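Local coordinates for protein 4-phosphoerythronate dehydrogenase (Lactobacillus jensenii, PDB 4PRL) that probably oxidises 4-phosphoerythronate or a related D-2-hydroxyacid with NAD as cofactor, working as a four-chain assembly, at residues A105-A110 with S159-I164; T112-L117 with I229-A234; G257-A262 with T293-Y298. All coordinates share one frame; numbering follows the deposited sequence.

Contact 1: A105-A110 with S159-I164; sequences AIAEMA and SAVAQI. With NAD (nicotinamide-adenine-dinucleotide), chain C.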
loop_
_atom_site.group_PDB
_atom_site.type_symbol
_atom_site.label_atom_id
_atom_site.label_comp_id
_atom_site.label_asym_id
_atom_site.label_seq_id
_atom_site.Cartn_x
_atom_site.Cartn_y
_atom_site.Cartn_z
ATOM N N ALA A 105 -5.660 1.201 16.181
ATOM C CA ALA A 105 -5.245 2.136 17.241
ATOM C C ALA A 105 -3.912 1.702 17.793
ATOM O O ALA A 105 -2.959 2.464 17.864
ATOM C CB ALA A 105 -6.259 2.161 18.384
ATOM N N ILE A 106 -3.873 0.446 18.179
ATOM C CA ILE A 106 -2.728 -0.096 18.850
ATOM C C ILE A 106 -1.594 -0.379 17.872
ATOM O O ILE A 106 -0.440 -0.095 18.164
ATOM C CB ILE A 106 -3.144 -1.337 19.641
ATOM C CG1 ILE A 106 -4.125 -0.886 20.716
ATOM C CG2 ILE A 106 -1.940 -2.001 20.258
ATOM C CD1 ILE A 106 -4.913 -2.001 21.349
ATOM N N ALA A 107 -1.917 -0.909 16.707
ATOM C CA ALA A 107 -0.894 -1.139 15.723
ATOM C C ALA A 107 -0.138 0.135 15.450
ATOM O O ALA A 107 1.079 0.123 15.339
ATOM C CB ALA A 107 -1.505 -1.640 14.449
ATOM N N GLU A 108 -0.863 1.245 15.388
ATOM C CA GLU A 108 -0.270 2.533 15.036
ATOM C C GLU A 108 0.573 3.102 16.146
ATOM O O GLU A 108 1.563 3.760 15.873
ATOM C CB GLU A 108 -1.341 3.541 14.600
ATOM C CG GLU A 108 -1.901 3.222 13.221
ATOM C CD GLU A 108 -2.988 4.172 12.785
ATOM O OE1 GLU A 108 -2.993 5.315 13.253
ATOM O OE2 GLU A 108 -3.842 3.794 11.969
ATOM N N MET A 109 0.193 2.865 17.399
ATOM C CA MET A 109 1.093 3.197 18.509
ATOM C C MET A 109 2.417 2.414 18.323
ATOM O O MET A 109 3.504 2.991 18.368
ATOM C CB MET A 109 0.452 2.905 19.874
ATOM C CG MET A 109 1.287 3.362 21.063
ATOM S SD MET A 109 1.548 5.162 21.102
ATOM C CE MET A 109 1.081 5.512 22.788
ATOM N N ALA A 110 2.316 1.119 18.050
ATOM C CA ALA A 110 3.478 0.300 17.944
ATOM C C ALA A 110 4.338 0.789 16.783
ATOM O O ALA A 110 5.530 0.979 16.954
ATOM C CB ALA A 110 3.092 -1.162 17.783
ATOM N N SER A 159 -1.579 -8.280 12.786
ATOM C CA SER A 159 -1.943 -8.297 11.395
ATOM C C SER A 159 -1.929 -6.879 10.865
ATOM O O SER A 159 -1.504 -6.633 9.753
ATOM C CB SER A 159 -3.332 -8.903 11.260
ATOM O OG SER A 159 -3.887 -8.664 9.997
ATOM N N ALA A 160 -2.395 -5.949 11.683
ATOM C CA ALA A 160 -2.394 -4.543 11.318
ATOM C C ALA A 160 -0.992 -3.958 11.293
ATOM O O ALA A 160 -0.706 -3.098 10.447
ATOM C CB ALA A 160 -3.269 -3.739 12.252
ATOM N N VAL A 161 -0.115 -4.410 12.194
ATOM C CA VAL A 161 1.264 -3.897 12.190
ATOM C C VAL A 161 1.994 -4.336 10.924
ATOM O O VAL A 161 2.862 -3.611 10.401
ATOM C CB VAL A 161 2.091 -4.387 13.390
ATOM C CG1 VAL A 161 3.565 -3.961 13.230
ATOM C CG2 VAL A 161 1.500 -3.864 14.688
ATOM N N ALA A 162 1.654 -5.546 10.480
ATOM C CA ALA A 162 2.264 -6.166 9.327
ATOM C C ALA A 162 1.824 -5.474 8.060
ATOM O O ALA A 162 2.630 -5.282 7.147
ATOM C CB ALA A 162 1.880 -7.625 9.275
ATOM N N GLN A 163 0.549 -5.095 8.021
ATOM C CA GLN A 163 -0.000 -4.408 6.865
ATOM C C GLN A 163 0.777 -3.098 6.692
ATOM O O GLN A 163 1.335 -2.824 5.638
ATOM C CB GLN A 163 -1.526 -4.183 7.011
ATOM C CG GLN A 163 -2.300 -5.497 7.270
ATOM C CD GLN A 163 -3.843 -5.422 7.316
ATOM O OE1 GLN A 163 -4.487 -4.698 6.544
ATOM N NE2 GLN A 163 -4.442 -6.231 8.205
ATOM N N ILE A 164 0.888 -2.336 7.761
ATOM C CA ILE A 164 1.453 -1.002 7.668
ATOM C C ILE A 164 2.916 -1.017 7.322
ATOM O O ILE A 164 3.371 -0.285 6.448
ATOM C CB ILE A 164 1.294 -0.284 9.004
ATOM C CG1 ILE A 164 -0.175 0.073 9.216
ATOM C CG2 ILE A 164 2.196 0.948 9.086
ATOM C CD1 ILE A 164 -0.575 0.024 10.665
HETATM P PA NAD C . -5.293 -11.811 19.844
HETATM O O1A NAD C . -5.822 -12.377 21.130
HETATM O O2A NAD C . -6.246 -11.354 18.781
HETATM O O5B NAD C . -4.264 -12.860 19.205
HETATM C C5B NAD C . -2.902 -12.889 19.639
HETATM C C4B NAD C . -2.072 -13.864 18.812
HETATM O O4B NAD C . -0.987 -14.372 19.583
HETATM C C3B NAD C . -2.903 -15.058 18.411
HETATM O O3B NAD C . -3.064 -15.084 17.007
HETATM C C2B NAD C . -2.101 -16.263 18.792
HETATM O O2B NAD C . -1.984 -17.058 17.627
HETATM C C1B NAD C . -0.744 -15.716 19.188
HETATM N N9A NAD C . -0.108 -16.607 20.201
HETATM C C8A NAD C . -0.764 -17.431 21.031
HETATM N N7A NAD C . 0.089 -18.138 21.802
HETATM C C5A NAD C . 1.326 -17.786 21.461
HETATM C C6A NAD C . 2.683 -18.154 21.887
HETATM N N6A NAD C . 2.894 -19.068 22.854
HETATM N N1A NAD C . 3.718 -17.553 21.287
HETATM C C2A NAD C . 3.530 -16.651 20.327
HETATM N N3A NAD C . 2.327 -16.276 19.892
HETATM C C4A NAD C . 1.197 -16.789 20.405
HETATM O O3 NAD C . -4.288 -10.628 20.251
HETATM P PN NAD C . -3.947 -9.414 19.258
HETATM O O1N NAD C . -2.762 -9.770 18.407
HETATM O O2N NAD C . -5.251 -8.969 18.648
HETATM O O5D NAD C . -3.452 -8.327 20.320
HETATM C C5D NAD C . -2.068 -8.024 20.469
HETATM C C4D NAD C . -1.785 -7.671 21.921
HETATM O O4D NAD C . -2.173 -6.326 22.218
HETATM C C3D NAD C . -2.573 -8.567 22.866
HETATM O O3D NAD C . -1.701 -9.189 23.803
HETATM C C2D NAD C . -3.460 -7.631 23.635
HETATM O O2D NAD C . -3.571 -8.063 24.986
HETATM C C1D NAD C . -2.689 -6.327 23.550
HETATM N N1N NAD C . -3.451 -5.127 23.922
HETATM C C2N NAD C . -2.774 -4.003 24.121
HETATM C C3N NAD C . -3.410 -2.832 24.492
HETATM C C7N NAD C . -2.638 -1.571 24.700
HETATM O O7N NAD C . -3.226 -0.515 24.643
HETATM N N7N NAD C . -1.340 -1.635 24.944
HETATM C C4N NAD C . -4.779 -2.821 24.664
HETATM C C5N NAD C . -5.463 -4.000 24.459
HETATM C C6N NAD C . -4.771 -5.142 24.095
#

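Contact 2: T112-L117 with I229-A234; sequences TQAMYL and ILINAA. With NAD (nicotinamide-adenine-dinucleotide), chain C.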
loop_
_atom_site.group_PDB
_atom_site.type_symbol
_atom_site.label_atom_id
_atom_site.label_comp_id
_atom_site.label_asym_id
_atom_site.label_seq_id
_atom_site.Cartn_x
_atom_site.Cartn_y
_atom_site.Cartn_z
ATOM N N THR A 112 4.378 3.853 15.403
ATOM C CA THR A 112 4.824 5.191 15.775
ATOM C C THR A 112 6.053 5.150 16.670
ATOM O O THR A 112 7.067 5.779 16.355
ATOM C CB THR A 112 3.694 5.955 16.492
ATOM O OG1 THR A 112 2.641 6.173 15.570
ATOM C CG2 THR A 112 4.153 7.305 16.947
ATOM N N GLN A 113 5.976 4.399 17.774
ATOM C CA GLN A 113 7.125 4.257 18.682
ATOM C C GLN A 113 8.352 3.620 17.973
ATOM O O GLN A 113 9.487 4.080 18.150
ATOM C CB GLN A 113 6.752 3.430 19.909
ATOM C CG GLN A 113 5.693 4.047 20.816
ATOM C CD GLN A 113 5.632 3.376 22.192
ATOM O OE1 GLN A 113 6.533 2.653 22.557
ATOM N NE2 GLN A 113 4.576 3.643 22.960
ATOM N N ALA A 114 8.137 2.595 17.156
ATOM C CA ALA A 114 9.242 2.027 16.366
ATOM C C ALA A 114 9.961 3.045 15.450
ATOM O O ALA A 114 11.187 3.094 15.375
ATOM C CB ALA A 114 8.762 0.837 15.553
ATOM N N MET A 115 9.209 3.895 14.787
ATOM C CA MET A 115 9.822 4.840 13.890
ATOM C C MET A 115 10.576 5.917 14.643
ATOM O O MET A 115 11.670 6.308 14.260
ATOM C CB MET A 115 8.772 5.482 13.018
ATOM C CG MET A 115 7.781 4.486 12.454
ATOM S SD MET A 115 7.280 4.927 10.806
ATOM C CE MET A 115 8.902 4.764 10.045
ATOM N N TYR A 116 9.988 6.411 15.719
ATOM C CA TYR A 116 10.658 7.426 16.537
ATOM C C TYR A 116 11.998 6.927 17.045
ATOM O O TYR A 116 13.010 7.630 16.950
ATOM C CB TYR A 116 9.778 7.803 17.706
ATOM C CG TYR A 116 10.390 8.804 18.628
ATOM C CD1 TYR A 116 11.188 8.391 19.660
ATOM C CD2 TYR A 116 10.136 10.175 18.488
ATOM C CE1 TYR A 116 11.752 9.298 20.522
ATOM C CE2 TYR A 116 10.677 11.092 19.368
ATOM C CZ TYR A 116 11.495 10.641 20.371
ATOM O OH TYR A 116 12.074 11.484 21.268
ATOM N N LEU A 117 12.008 5.706 17.576
ATOM C CA LEU A 117 13.224 5.160 18.161
ATOM C C LEU A 117 14.242 4.807 17.086
ATOM O O LEU A 117 15.454 4.990 17.316
ATOM C CB LEU A 117 12.917 3.952 19.052
ATOM C CG LEU A 117 12.065 4.264 20.291
ATOM C CD1 LEU A 117 11.631 2.972 20.960
ATOM C CD2 LEU A 117 12.804 5.174 21.259
ATOM N N ILE A 229 15.270 -3.012 17.971
ATOM C CA ILE A 229 14.291 -2.212 18.709
ATOM C C ILE A 229 13.180 -3.163 19.132
ATOM O O ILE A 229 12.635 -3.882 18.302
ATOM C CB ILE A 229 13.702 -1.086 17.836
ATOM C CG1 ILE A 229 14.830 -0.223 17.261
ATOM C CG2 ILE A 229 12.716 -0.237 18.636
ATOM C CD1 ILE A 229 14.388 0.803 16.242
ATOM N N LEU A 230 12.890 -3.190 20.432
ATOM C CA LEU A 230 11.841 -4.046 20.966
ATOM C C LEU A 230 10.620 -3.202 21.324
ATOM O O LEU A 230 10.720 -2.283 22.142
ATOM C CB LEU A 230 12.321 -4.814 22.202
ATOM C CG LEU A 230 11.184 -5.402 23.070
ATOM C CD1 LEU A 230 10.497 -6.529 22.316
ATOM C CD2 LEU A 230 11.641 -5.902 24.427
ATOM N N ILE A 231 9.480 -3.548 20.724
ATOM C CA ILE A 231 8.232 -2.854 20.963
ATOM C C ILE A 231 7.255 -3.767 21.678
ATOM O O ILE A 231 7.004 -4.879 21.219
ATOM C CB ILE A 231 7.554 -2.438 19.653
ATOM C CG1 ILE A 231 8.410 -1.443 18.847
ATOM C CG2 ILE A 231 6.181 -1.861 19.964
ATOM C CD1 ILE A 231 8.811 -0.160 19.571
ATOM N N ASN A 232 6.696 -3.301 22.792
ATOM C CA ASN A 232 5.710 -4.081 23.544
ATOM C C ASN A 232 4.518 -3.230 23.818
ATOM O O ASN A 232 4.488 -2.449 24.781
ATOM C CB ASN A 232 6.246 -4.586 24.881
ATOM C CG ASN A 232 5.283 -5.555 25.557
ATOM O OD1 ASN A 232 4.323 -6.025 24.934
ATOM N ND2 ASN A 232 5.537 -5.871 26.826
ATOM N N ALA A 233 3.540 -3.360 22.941
ATOM C CA ALA A 233 2.237 -2.768 23.178
ATOM C C ALA A 233 1.259 -3.894 23.400
ATOM O O ALA A 233 0.116 -3.787 22.983
ATOM C CB ALA A 233 1.803 -1.907 21.996
ATOM N N ALA A 234 1.711 -4.970 24.040
ATOM C CA ALA A 234 0.822 -6.078 24.354
ATOM C C ALA A 234 0.500 -6.164 25.860
ATOM O O ALA A 234 -0.495 -5.624 26.325
ATOM C CB ALA A 234 1.417 -7.384 23.839
HETATM P PA NAD C . -5.293 -11.811 19.844
HETATM O O1A NAD C . -5.822 -12.377 21.130
HETATM O O2A NAD C . -6.246 -11.354 18.781
HETATM O O5B NAD C . -4.264 -12.860 19.205
HETATM C C5B NAD C . -2.902 -12.889 19.639
HETATM C C4B NAD C . -2.072 -13.864 18.812
HETATM O O4B NAD C . -0.987 -14.372 19.583
HETATM C C3B NAD C . -2.903 -15.058 18.411
HETATM O O3B NAD C . -3.064 -15.084 17.007
HETATM C C2B NAD C . -2.101 -16.263 18.792
HETATM O O2B NAD C . -1.984 -17.058 17.627
HETATM C C1B NAD C . -0.744 -15.716 19.188
HETATM N N9A NAD C . -0.108 -16.607 20.201
HETATM C C8A NAD C . -0.764 -17.431 21.031
HETATM N N7A NAD C . 0.089 -18.138 21.802
HETATM C C5A NAD C . 1.326 -17.786 21.461
HETATM C C6A NAD C . 2.683 -18.154 21.887
HETATM N N6A NAD C . 2.894 -19.068 22.854
HETATM N N1A NAD C . 3.718 -17.553 21.287
HETATM C C2A NAD C . 3.530 -16.651 20.327
HETATM N N3A NAD C . 2.327 -16.276 19.892
HETATM C C4A NAD C . 1.197 -16.789 20.405
HETATM O O3 NAD C . -4.288 -10.628 20.251
HETATM P PN NAD C . -3.947 -9.414 19.258
HETATM O O1N NAD C . -2.762 -9.770 18.407
HETATM O O2N NAD C . -5.251 -8.969 18.648
HETATM O O5D NAD C . -3.452 -8.327 20.320
HETATM C C5D NAD C . -2.068 -8.024 20.469
HETATM C C4D NAD C . -1.785 -7.671 21.921
HETATM O O4D NAD C . -2.173 -6.326 22.218
HETATM C C3D NAD C . -2.573 -8.567 22.866
HETATM O O3D NAD C . -1.701 -9.189 23.803
HETATM C C2D NAD C . -3.460 -7.631 23.635
HETATM O O2D NAD C . -3.571 -8.063 24.986
HETATM C C1D NAD C . -2.689 -6.327 23.550
HETATM N N1N NAD C . -3.451 -5.127 23.922
HETATM C C2N NAD C . -2.774 -4.003 24.121
HETATM C C3N NAD C . -3.410 -2.832 24.492
HETATM C C7N NAD C . -2.638 -1.571 24.700
HETATM O O7N NAD C . -3.226 -0.515 24.643
HETATM N N7N NAD C . -1.340 -1.635 24.944
HETATM C C4N NAD C . -4.779 -2.821 24.664
HETATM C C5N NAD C . -5.463 -4.000 24.459
HETATM C C6N NAD C . -4.771 -5.142 24.095
#

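Contact 3: G257-A262 with T293-Y298; sequences GLDTLA and TPHSAY. With NAD (nicotinamide-adenine-dinucleotide), chain C.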
loop_
_atom_site.group_PDB
_atom_site.type_symbol
_atom_site.label_atom_id
_atom_site.label_comp_id
_atom_site.label_asym_id
_atom_site.label_seq_id
_atom_site.Cartn_x
_atom_site.Cartn_y
_atom_site.Cartn_z
ATOM N N GLY A 257 10.220 0.560 23.017
ATOM C CA GLY A 257 8.995 1.332 23.185
ATOM C C GLY A 257 7.943 0.442 23.837
ATOM O O GLY A 257 7.480 -0.544 23.238
ATOM N N LEU A 258 7.570 0.801 25.067
ATOM C CA LEU A 258 6.711 -0.026 25.899
ATOM C C LEU A 258 5.500 0.780 26.289
ATOM O O LEU A 258 5.628 1.826 26.887
ATOM C CB LEU A 258 7.447 -0.457 27.176
ATOM C CG LEU A 258 8.941 -0.815 27.059
ATOM C CD1 LEU A 258 9.634 -0.696 28.406
ATOM C CD2 LEU A 258 9.159 -2.206 26.486
ATOM N N ASP A 259 4.321 0.284 25.953
ATOM C CA ASP A 259 3.074 0.896 26.371
ATOM C C ASP A 259 2.587 0.214 27.619
ATOM O O ASP A 259 1.569 0.597 28.162
ATOM C CB ASP A 259 2.039 0.705 25.274
ATOM C CG ASP A 259 0.799 1.533 25.477
ATOM O OD1 ASP A 259 0.916 2.767 25.725
ATOM O OD2 ASP A 259 -0.305 0.942 25.362
ATOM N N THR A 260 3.327 -0.796 28.071
ATOM C CA THR A 260 2.867 -1.707 29.110
ATOM C C THR A 260 4.054 -2.345 29.754
ATOM O O THR A 260 5.028 -2.618 29.093
ATOM C CB THR A 260 2.023 -2.850 28.538
ATOM O OG1 THR A 260 1.564 -3.686 29.609
ATOM C CG2 THR A 260 2.857 -3.683 27.536
ATOM N N LEU A 261 3.949 -2.634 31.036
ATOM C CA LEU A 261 5.138 -2.899 31.838
ATOM C C LEU A 261 4.754 -3.779 32.981
ATOM O O LEU A 261 3.733 -3.549 33.607
ATOM C CB LEU A 261 5.643 -1.572 32.379
ATOM C CG LEU A 261 7.119 -1.268 32.575
ATOM C CD1 LEU A 261 8.005 -1.779 31.444
ATOM C CD2 LEU A 261 7.232 0.253 32.708
ATOM N N ALA A 262 5.543 -4.795 33.262
ATOM C CA ALA A 262 5.257 -5.615 34.431
ATOM C C ALA A 262 5.021 -4.725 35.675
ATOM O O ALA A 262 5.693 -3.709 35.857
ATOM C CB ALA A 262 6.386 -6.611 34.677
ATOM N N THR A 293 4.728 4.816 27.363
ATOM C CA THR A 293 3.403 5.388 27.401
ATOM C C THR A 293 2.561 4.570 28.399
ATOM O O THR A 293 2.810 3.370 28.607
ATOM C CB THR A 293 2.753 5.342 26.002
ATOM O OG1 THR A 293 2.993 4.066 25.382
ATOM C CG2 THR A 293 3.325 6.428 25.110
ATOM N N PRO A 294 1.551 5.196 29.017
ATOM C CA PRO A 294 0.828 4.527 30.081
ATOM C C PRO A 294 -0.308 3.696 29.561
ATOM O O PRO A 294 -1.469 4.067 29.728
ATOM C CB PRO A 294 0.290 5.693 30.916
ATOM C CG PRO A 294 0.256 6.864 29.988
ATOM C CD PRO A 294 0.996 6.523 28.736
ATOM N N HIS A 295 0.023 2.570 28.938
ATOM C CA HIS A 295 -0.983 1.685 28.345
ATOM C C HIS A 295 -2.050 2.472 27.562
ATOM O O HIS A 295 -3.252 2.205 27.673
ATOM C CB HIS A 295 -1.616 0.787 29.423
ATOM C CG HIS A 295 -1.777 -0.644 29.001
ATOM N ND1 HIS A 295 -2.779 -1.066 28.151
ATOM C CD2 HIS A 295 -1.064 -1.750 29.314
ATOM C CE1 HIS A 295 -2.677 -2.371 27.962
ATOM N NE2 HIS A 295 -1.640 -2.809 28.652
ATOM N N SER A 296 -1.610 3.439 26.765
ATOM C CA SER A 296 -2.542 4.263 25.994
ATOM C C SER A 296 -2.596 3.946 24.492
ATOM O O SER A 296 -3.138 4.729 23.730
ATOM C CB SER A 296 -2.194 5.741 26.197
ATOM O OG SER A 296 -0.867 6.015 25.807
ATOM N N ALA A 297 -2.043 2.822 24.051
ATOM C CA ALA A 297 -2.102 2.486 22.630
ATOM C C ALA A 297 -3.556 2.429 22.127
ATOM O O ALA A 297 -3.847 2.820 21.002
ATOM C CB ALA A 297 -1.396 1.164 22.351
ATOM N N TYR A 298 -4.462 1.941 22.968
ATOM C CA TYR A 298 -5.884 1.838 22.612
ATOM C C TYR A 298 -6.563 3.197 22.392
ATOM O O TYR A 298 -7.587 3.267 21.726
ATOM C CB TYR A 298 -6.665 1.094 23.716
ATOM C CG TYR A 298 -6.969 1.993 24.886
ATOM C CD1 TYR A 298 -6.062 2.134 25.938
ATOM C CD2 TYR A 298 -8.125 2.765 24.908
ATOM C CE1 TYR A 298 -6.315 2.985 26.990
ATOM C CE2 TYR A 298 -8.386 3.618 25.958
ATOM C CZ TYR A 298 -7.478 3.727 26.987
ATOM O OH TYR A 298 -7.728 4.587 28.019
HETATM P PA NAD C . -5.293 -11.811 19.844
HETATM O O1A NAD C . -5.822 -12.377 21.130
HETATM O O2A NAD C . -6.246 -11.354 18.781
HETATM O O5B NAD C . -4.264 -12.860 19.205
HETATM C C5B NAD C . -2.902 -12.889 19.639
HETATM C C4B NAD C . -2.072 -13.864 18.812
HETATM O O4B NAD C . -0.987 -14.372 19.583
HETATM C C3B NAD C . -2.903 -15.058 18.411
HETATM O O3B NAD C . -3.064 -15.084 17.007
HETATM C C2B NAD C . -2.101 -16.263 18.792
HETATM O O2B NAD C . -1.984 -17.058 17.627
HETATM C C1B NAD C . -0.744 -15.716 19.188
HETATM N N9A NAD C . -0.108 -16.607 20.201
HETATM C C8A NAD C . -0.764 -17.431 21.031
HETATM N N7A NAD C . 0.089 -18.138 21.802
HETATM C C5A NAD C . 1.326 -17.786 21.461
HETATM C C6A NAD C . 2.683 -18.154 21.887
HETATM N N6A NAD C . 2.894 -19.068 22.854
HETATM N N1A NAD C . 3.718 -17.553 21.287
HETATM C C2A NAD C . 3.530 -16.651 20.327
HETATM N N3A NAD C . 2.327 -16.276 19.892
HETATM C C4A NAD C . 1.197 -16.789 20.405
HETATM O O3 NAD C . -4.288 -10.628 20.251
HETATM P PN NAD C . -3.947 -9.414 19.258
HETATM O O1N NAD C . -2.762 -9.770 18.407
HETATM O O2N NAD C . -5.251 -8.969 18.648
HETATM O O5D NAD C . -3.452 -8.327 20.320
HETATM C C5D NAD C . -2.068 -8.024 20.469
HETATM C C4D NAD C . -1.785 -7.671 21.921
HETATM O O4D NAD C . -2.173 -6.326 22.218
HETATM C C3D NAD C . -2.573 -8.567 22.866
HETATM O O3D NAD C . -1.701 -9.189 23.803
HETATM C C2D NAD C . -3.460 -7.631 23.635
HETATM O O2D NAD C . -3.571 -8.063 24.986
HETATM C C1D NAD C . -2.689 -6.327 23.550
HETATM N N1N NAD C . -3.451 -5.127 23.922
HETATM C C2N NAD C . -2.774 -4.003 24.121
HETATM C C3N NAD C . -3.410 -2.832 24.492
HETATM C C7N NAD C . -2.638 -1.571 24.700
HETATM O O7N NAD C . -3.226 -0.515 24.643
HETATM N N7N NAD C . -1.340 -1.635 24.944
HETATM C C4N NAD C . -4.779 -2.821 24.664
HETATM C C5N NAD C . -5.463 -4.000 24.459
HETATM C C6N NAD C . -4.771 -5.142 24.095
#

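Contact 1: A105-A110 with S159-I164
In the Rossmann-type NAD-binding domain, Ala-107 of helix 103-118 packs against Ala-160, Val-161 and Ile-164 of helix 155-167, the helix that follows strand 148-152, with Gly-153, Gly-155 and Gly-158 at the junction and in its first turns, consistent with the GxGxxG pattern. The axes of the two segments come within 8.6 Å of each other at a signed crossing angle of -54°. Small side chains permit this approach, the CA atoms of Ala-107 and Val-161 lying 5.0 Å apart. CB of Ala-107 meets CB of Ala-160 methyl to methyl at 3.5 Å and has CG2 of Val-161 beside it at 3.7 Å. Because CG1 of Val-161 is anti to the backbone N (chi1 173°), CG2 is the branch presented to helix 103-118, and it also reaches CB of Ala-110. Farther along, CD1 of Ile-164 approaches CB of Ala-107 at 4.2 Å and touches the aliphatic CG of Glu-108. The carboxylate of Glu-108 is engaged elsewhere: OE2 forms a salt bridge with Arg-104, while OE1 accepts a hydrogen bond from the backbone N of Ile-144 of a second subunit. Contact with the cofactor falls to Ile-106, next to Ala-107 in the helix, whose CD1 lies 3.4 Å from C4N of the nicotinamide.

Contact 2: T112-L117 with I229-A234
Helix segment 112-117 runs nearly antiparallel to strand 229-232, at 156° and with the axes 9.0 Å apart, and sets Ala-114 against Ile-231 with their CA atoms separated by 6.8 Å. The interface is apolar, and two isoleucines at alternate positions, both directed at the helix, make up the strand's share. Ile-231 bends at its second torsion (chi2 -56°), which tucks CD1 against the helix backbone, 3.7 Å from N of Ala-114. Its CG1 meanwhile meets CB of Ala-114 at 4.0 Å, and CD1 also brushes CB of Gln-113. Ile-229 is extended instead (chi2 172°), and its CD1 reaches the backbone farther along, 4.0 Å from O of Ala-114 and close to C of Leu-117. The side chains of Leu-117 and Ile-229 pass at a slant, with CD1 of the leucine 4.1 Å from CG2 of the isoleucine.

At the end of the strand, Asn-232 forms an Asx turn: its OD1 accepts from N of Ala-234 at 3.0 Å, the donor standing above the carbonyl plane. This turn leads into the cofactor site, where O of Ala-233 takes a weak, 3.3 Å hydrogen bond from N7N of NAD and CB of Ala-234 lies against the nicotinamide ribose. Strand 229-232 runs between strands 201-204 and 255-258 of the parallel sheet; helix 103-118 spreads over one side of that sheet, with Ala-114 also touching Ile-201 and Leu-117 touching Ile-291, while Tyr-116 stacks on Tyr-116 of a second subunit.

Contact 3: G257-A262 with T293-Y298
The imidazole of His-295 has Thr-260 at its edge, near the ring plane, with OG1, itself hydrogen-bonded to Glu-264, 3.3 Å from CD2, and carries the NAD carboxamide over one face, N7N standing 3.3 Å above the plane and offset toward the rim. The ring of Tyr-298 meets O of His-295 in its plane at one edge and has O7N of NAD at its edge as well. The carboxylate of Asp-259, its CG anti to the backbone N (chi1 -168°), faces the carboxamide and the loop backbone. Its OD1 accepts from OG1 of Thr-293 and, on the syn side, from N of Ser-296 at 2.8 Å. OD2 takes N of Ala-297 at 2.9 Å from above the carboxylate plane, and N7N of NAD at 2.8 Å in a nearly straight bond (164°). Replacing Asp-259 with alanine is likely to leave N of Ser-296, N of Ala-297 and the hydroxyl of Thr-293 without this acceptor, and the carboxamide, no longer held through N7N, freer to turn.

The site lies at the C-terminal edge of the parallel Rossmann-type sheet, the usual place for the nicotinamide. N of Thr-293 donates to O of Leu-258 at 3.2 Å, carrying the strand pairing on to the start of the loop. Pro-294 then centres an inverse gamma turn. Farther along the loop, N of Tyr-298 gives O7N of NAD a weak hydrogen bond.

In the fold
From the N terminus, the chain passes through the five-stranded sheet before helix 103-118, which serves both contact 1 and contact 2. Contact 1 closes a loop from this helix to helix 155-167; contact 2 starts slightly later on the same helix and ends on strand 229-232, so the two loops cross. Contact 3 follows both in series, closing the shorter passage from strand 255-258 to the loop after strand 290-292. Backbone pairing of Asn-232 with Gly-257 and Asp-259 joins contacts 2 and 3, and Met-109 packs on Thr-293, Ser-296 and Ala-297 to join contacts 1 and 3. All three border NAD and touch a second subunit.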